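Agglutinin (Narcissus pseudonarcissus, PDB 3DZW) binds mannose-containing glycans, including alpha-1,3-linked mannobiose, as a tetrameric plant lectin of the monocot mannose-binding family with a beta-prism II fold. Local coordinates at residues N17-F23 / L88-V94. Numbering follows the deposited sequence.
Sequences NNGRYVF and LQKDRNV. With MAN (alpha-D-mannopyranose), chain C.
The mannose site in the QxDxNxVxY motif of a beta-prism II lectin lies on one side of segment 88-94, the loop linking strands 84-88 and 94-103; hairpin 17-23 of another sheet packs against its other side. The hairpin has a type II' turn, Asn-18 to Tyr-21; the loop has a type I turn, Gln-89 to Arg-92. Nearest CA pairs are Asn-18/Lys-90 (6.4 Å) and Tyr-21/Arg-92 (6.9 Å). Asn-18 (chi1 t) donates a hydrogen bond from ND2 to Leu-88 O (3.0 Å, N-H...O angle 172°). Arg-92 CG sits 3.5 Å from the Tyr-21 ring centroid, 12° off the normal, a CH-pi contact; its guanidinium pairs with Asp-35. A water joins Tyr-21 OH (2.7 Å) and Lys-90 O (2.8 Å). Deeper, Leu-88 CD2 lies 4.0 Å from Phe-23 CB, and Val-94 CG1 lies over the Phe-23 ring face, 4.2 Å from its centroid. Asp-91 OD2 accepts from MAN O2 (2.7 Å), while OD1 receives Asn-93 N (3.1 Å), an Asx turn. Thus Gln-89, Asp-91 and Asn-93, whose CA-to-CB bonds point away from the hairpin, hydrogen-bond the sugar, with Tyr-97 completing the site.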
loop_
_atom_site.group_PDB
_atom_site.type_symbol
_atom_site.label_atom_id
_atom_site.label_comp_id
_atom_site.label_asym_id
_atom_site.label_seq_id
_atom_site.Cartn_x
_atom_site.Cartn_y
_atom_site.Cartn_z
ATOM N N ASN A 17 -9.297 -3.292 -1.094
ATOM C CA ASN A 17 -8.359 -4.404 -0.787
ATOM C C ASN A 17 -7.476 -4.100 0.408
ATOM O O ASN A 17 -7.216 -2.927 0.730
ATOM C CB ASN A 17 -7.475 -4.790 -1.999
ATOM C CG ASN A 17 -6.511 -3.686 -2.407
ATOM O OD1 ASN A 17 -6.910 -2.663 -2.952
ATOM N ND2 ASN A 17 -5.217 -3.926 -2.192
ATOM N N ASN A 18 -7.019 -5.155 1.071
ATOM C CA ASN A 18 -6.153 -5.020 2.222
ATOM C C ASN A 18 -5.477 -6.357 2.459
ATOM O O ASN A 18 -6.068 -7.280 3.023
ATOM C CB ASN A 18 -6.962 -4.547 3.448
ATOM C CG ASN A 18 -6.077 -4.044 4.599
ATOM O OD1 ASN A 18 -4.911 -4.384 4.698
ATOM N ND2 ASN A 18 -6.665 -3.218 5.478
ATOM N N GLY A 19 -4.237 -6.473 1.983
ATOM C CA GLY A 19 -3.479 -7.709 2.108
ATOM C C GLY A 19 -4.124 -8.809 1.285
ATOM O O GLY A 19 -4.298 -8.672 0.077
ATOM N N ARG A 20 -4.492 -9.894 1.946
ATOM C CA ARG A 20 -5.128 -11.033 1.271
ATOM C C ARG A 20 -6.670 -10.898 1.181
ATOM O O ARG A 20 -7.341 -11.804 0.660
ATOM C CB ARG A 20 -4.731 -12.362 1.965
ATOM C CG ARG A 20 -5.090 -12.459 3.461
ATOM C CD ARG A 20 -4.505 -13.720 4.096
ATOM N NE ARG A 20 -5.136 -14.924 3.600
ATOM C CZ ARG A 20 -4.741 -16.162 3.888
ATOM N NH1 ARG A 20 -3.680 -16.379 4.672
ATOM N NH2 ARG A 20 -5.402 -17.193 3.378
ATOM N N TYR A 21 -7.220 -9.759 1.651
ATOM C CA TYR A 21 -8.681 -9.546 1.637
ATOM C C TYR A 21 -9.144 -8.615 0.502
ATOM O O TYR A 21 -8.493 -7.598 0.207
ATOM C CB TYR A 21 -9.168 -8.982 2.991
ATOM C CG TYR A 21 -8.589 -9.686 4.196
ATOM C CD1 TYR A 21 -8.610 -11.074 4.294
ATOM C CD2 TYR A 21 -8.079 -8.961 5.274
ATOM C CE1 TYR A 21 -8.082 -11.733 5.410
ATOM C CE2 TYR A 21 -7.558 -9.612 6.404
ATOM C CZ TYR A 21 -7.566 -10.997 6.460
ATOM O OH TYR A 21 -7.060 -11.652 7.557
ATOM N N VAL A 22 -10.270 -8.980 -0.133
ATOM C CA VAL A 22 -10.867 -8.199 -1.215
ATOM C C VAL A 22 -12.410 -8.071 -0.988
ATOM O O VAL A 22 -13.098 -9.077 -0.770
ATOM C CB VAL A 22 -10.587 -8.805 -2.599
ATOM C CG1 VAL A 22 -11.312 -8.016 -3.694
ATOM C CG2 VAL A 22 -9.077 -8.854 -2.873
ATOM N N PHE A 23 -12.907 -6.827 -1.027
ATOM C CA PHE A 23 -14.334 -6.498 -0.843
ATOM C C PHE A 23 -14.745 -5.924 -2.185
ATOM O O PHE A 23 -14.411 -4.769 -2.511
ATOM C CB PHE A 23 -14.486 -5.534 0.326
ATOM C CG PHE A 23 -15.920 -5.250 0.734
ATOM C CD1 PHE A 23 -16.723 -6.257 1.253
ATOM C CD2 PHE A 23 -16.428 -3.954 0.693
ATOM C CE1 PHE A 23 -18.032 -5.992 1.660
ATOM C CE2 PHE A 23 -17.742 -3.683 1.112
ATOM C CZ PHE A 23 -18.533 -4.700 1.591
ATOM N N LEU A 88 -12.233 -1.513 5.010
ATOM C CA LEU A 88 -11.872 -2.932 4.945
ATOM C C LEU A 88 -10.636 -2.979 5.805
ATOM O O LEU A 88 -9.549 -2.573 5.376
ATOM C CB LEU A 88 -11.592 -3.403 3.520
ATOM C CG LEU A 88 -11.012 -4.837 3.354
ATOM C CD1 LEU A 88 -11.875 -5.893 4.034
ATOM C CD2 LEU A 88 -10.804 -5.179 1.872
ATOM N N GLN A 89 -10.807 -3.443 7.040
ATOM C CA GLN A 89 -9.726 -3.440 8.056
ATOM C C GLN A 89 -8.688 -4.568 7.975
ATOM O O GLN A 89 -8.927 -5.622 7.392
ATOM C CB GLN A 89 -10.370 -3.437 9.468
ATOM C CG GLN A 89 -11.333 -2.248 9.691
ATOM C CD GLN A 89 -11.932 -2.181 11.096
ATOM O OE1 GLN A 89 -12.555 -1.178 11.461
ATOM N NE2 GLN A 89 -11.732 -3.230 11.888
ATOM N N LYS A 90 -7.534 -4.317 8.599
ATOM C CA LYS A 90 -6.439 -5.286 8.646
ATOM C C LYS A 90 -6.821 -6.568 9.444
ATOM O O LYS A 90 -6.174 -7.614 9.285
ATOM C CB LYS A 90 -5.169 -4.639 9.234
ATOM C CG LYS A 90 -5.300 -4.165 10.696
ATOM C CD LYS A 90 -4.045 -3.428 11.154
ATOM C CE LYS A 90 -4.185 -2.937 12.588
ATOM N NZ LYS A 90 -2.993 -2.145 13.039
ATOM N N ASP A 91 -7.865 -6.478 10.298
ATOM C CA ASP A 91 -8.329 -7.648 11.085
ATOM C C ASP A 91 -9.444 -8.432 10.348
ATOM O O ASP A 91 -10.052 -9.316 10.923
ATOM C CB ASP A 91 -8.791 -7.247 12.514
ATOM C CG ASP A 91 -10.098 -6.414 12.528
ATOM O OD1 ASP A 91 -10.596 -6.010 11.460
ATOM O OD2 ASP A 91 -10.614 -6.174 13.634
ATOM N N ARG A 92 -9.705 -8.046 9.075
ATOM C CA ARG A 92 -10.700 -8.712 8.169
ATOM C C ARG A 92 -12.187 -8.252 8.355
ATOM O O ARG A 92 -13.082 -8.749 7.672
ATOM C CB ARG A 92 -10.595 -10.272 8.259
ATOM C CG ARG A 92 -11.104 -10.985 6.984
ATOM C CD ARG A 92 -10.984 -12.516 7.043
ATOM N NE ARG A 92 -11.987 -13.113 7.918
ATOM C CZ ARG A 92 -12.158 -14.430 8.083
ATOM N NH1 ARG A 92 -11.398 -15.306 7.422
ATOM N NH2 ARG A 92 -13.103 -14.871 8.901
ATOM N N ASN A 93 -12.432 -7.308 9.255
ATOM C CA ASN A 93 -13.766 -6.821 9.463
ATOM C C ASN A 93 -13.997 -5.659 8.491
ATOM O O ASN A 93 -13.040 -4.978 8.099
ATOM C CB ASN A 93 -13.941 -6.363 10.923
ATOM C CG ASN A 93 -15.425 -6.469 11.437
ATOM O OD1 ASN A 93 -16.336 -6.877 10.706
ATOM N ND2 ASN A 93 -15.630 -6.126 12.716
ATOM N N VAL A 94 -15.256 -5.469 8.065
ATOM C CA VAL A 94 -15.655 -4.346 7.200
ATOM C C VAL A 94 -16.575 -3.517 8.110
ATOM O O VAL A 94 -17.629 -4.010 8.545
ATOM C CB VAL A 94 -16.351 -4.787 5.939
ATOM C CG1 VAL A 94 -16.814 -3.579 5.138
ATOM C CG2 VAL A 94 -15.418 -5.671 5.088
HETATM C C1 MAN C . -14.305 -5.515 16.310
HETATM C C2 MAN C . -13.141 -4.858 15.583
HETATM C C3 MAN C . -13.280 -3.334 15.619
HETATM C C4 MAN C . -14.635 -2.921 15.078
HETATM C C5 MAN C . -15.756 -3.683 15.797
HETATM C C6 MAN C . -17.121 -3.364 15.200
HETATM O O2 MAN C . -13.089 -5.327 14.239
HETATM O O3 MAN C . -12.253 -2.718 14.860
HETATM O O4 MAN C . -14.802 -1.512 15.235
HETATM O O5 MAN C . -15.525 -5.100 15.726
HETATM O O6 MAN C . -18.137 -4.015 15.952
HETATM O O HOH W 1 -6.359 -10.365 9.797
#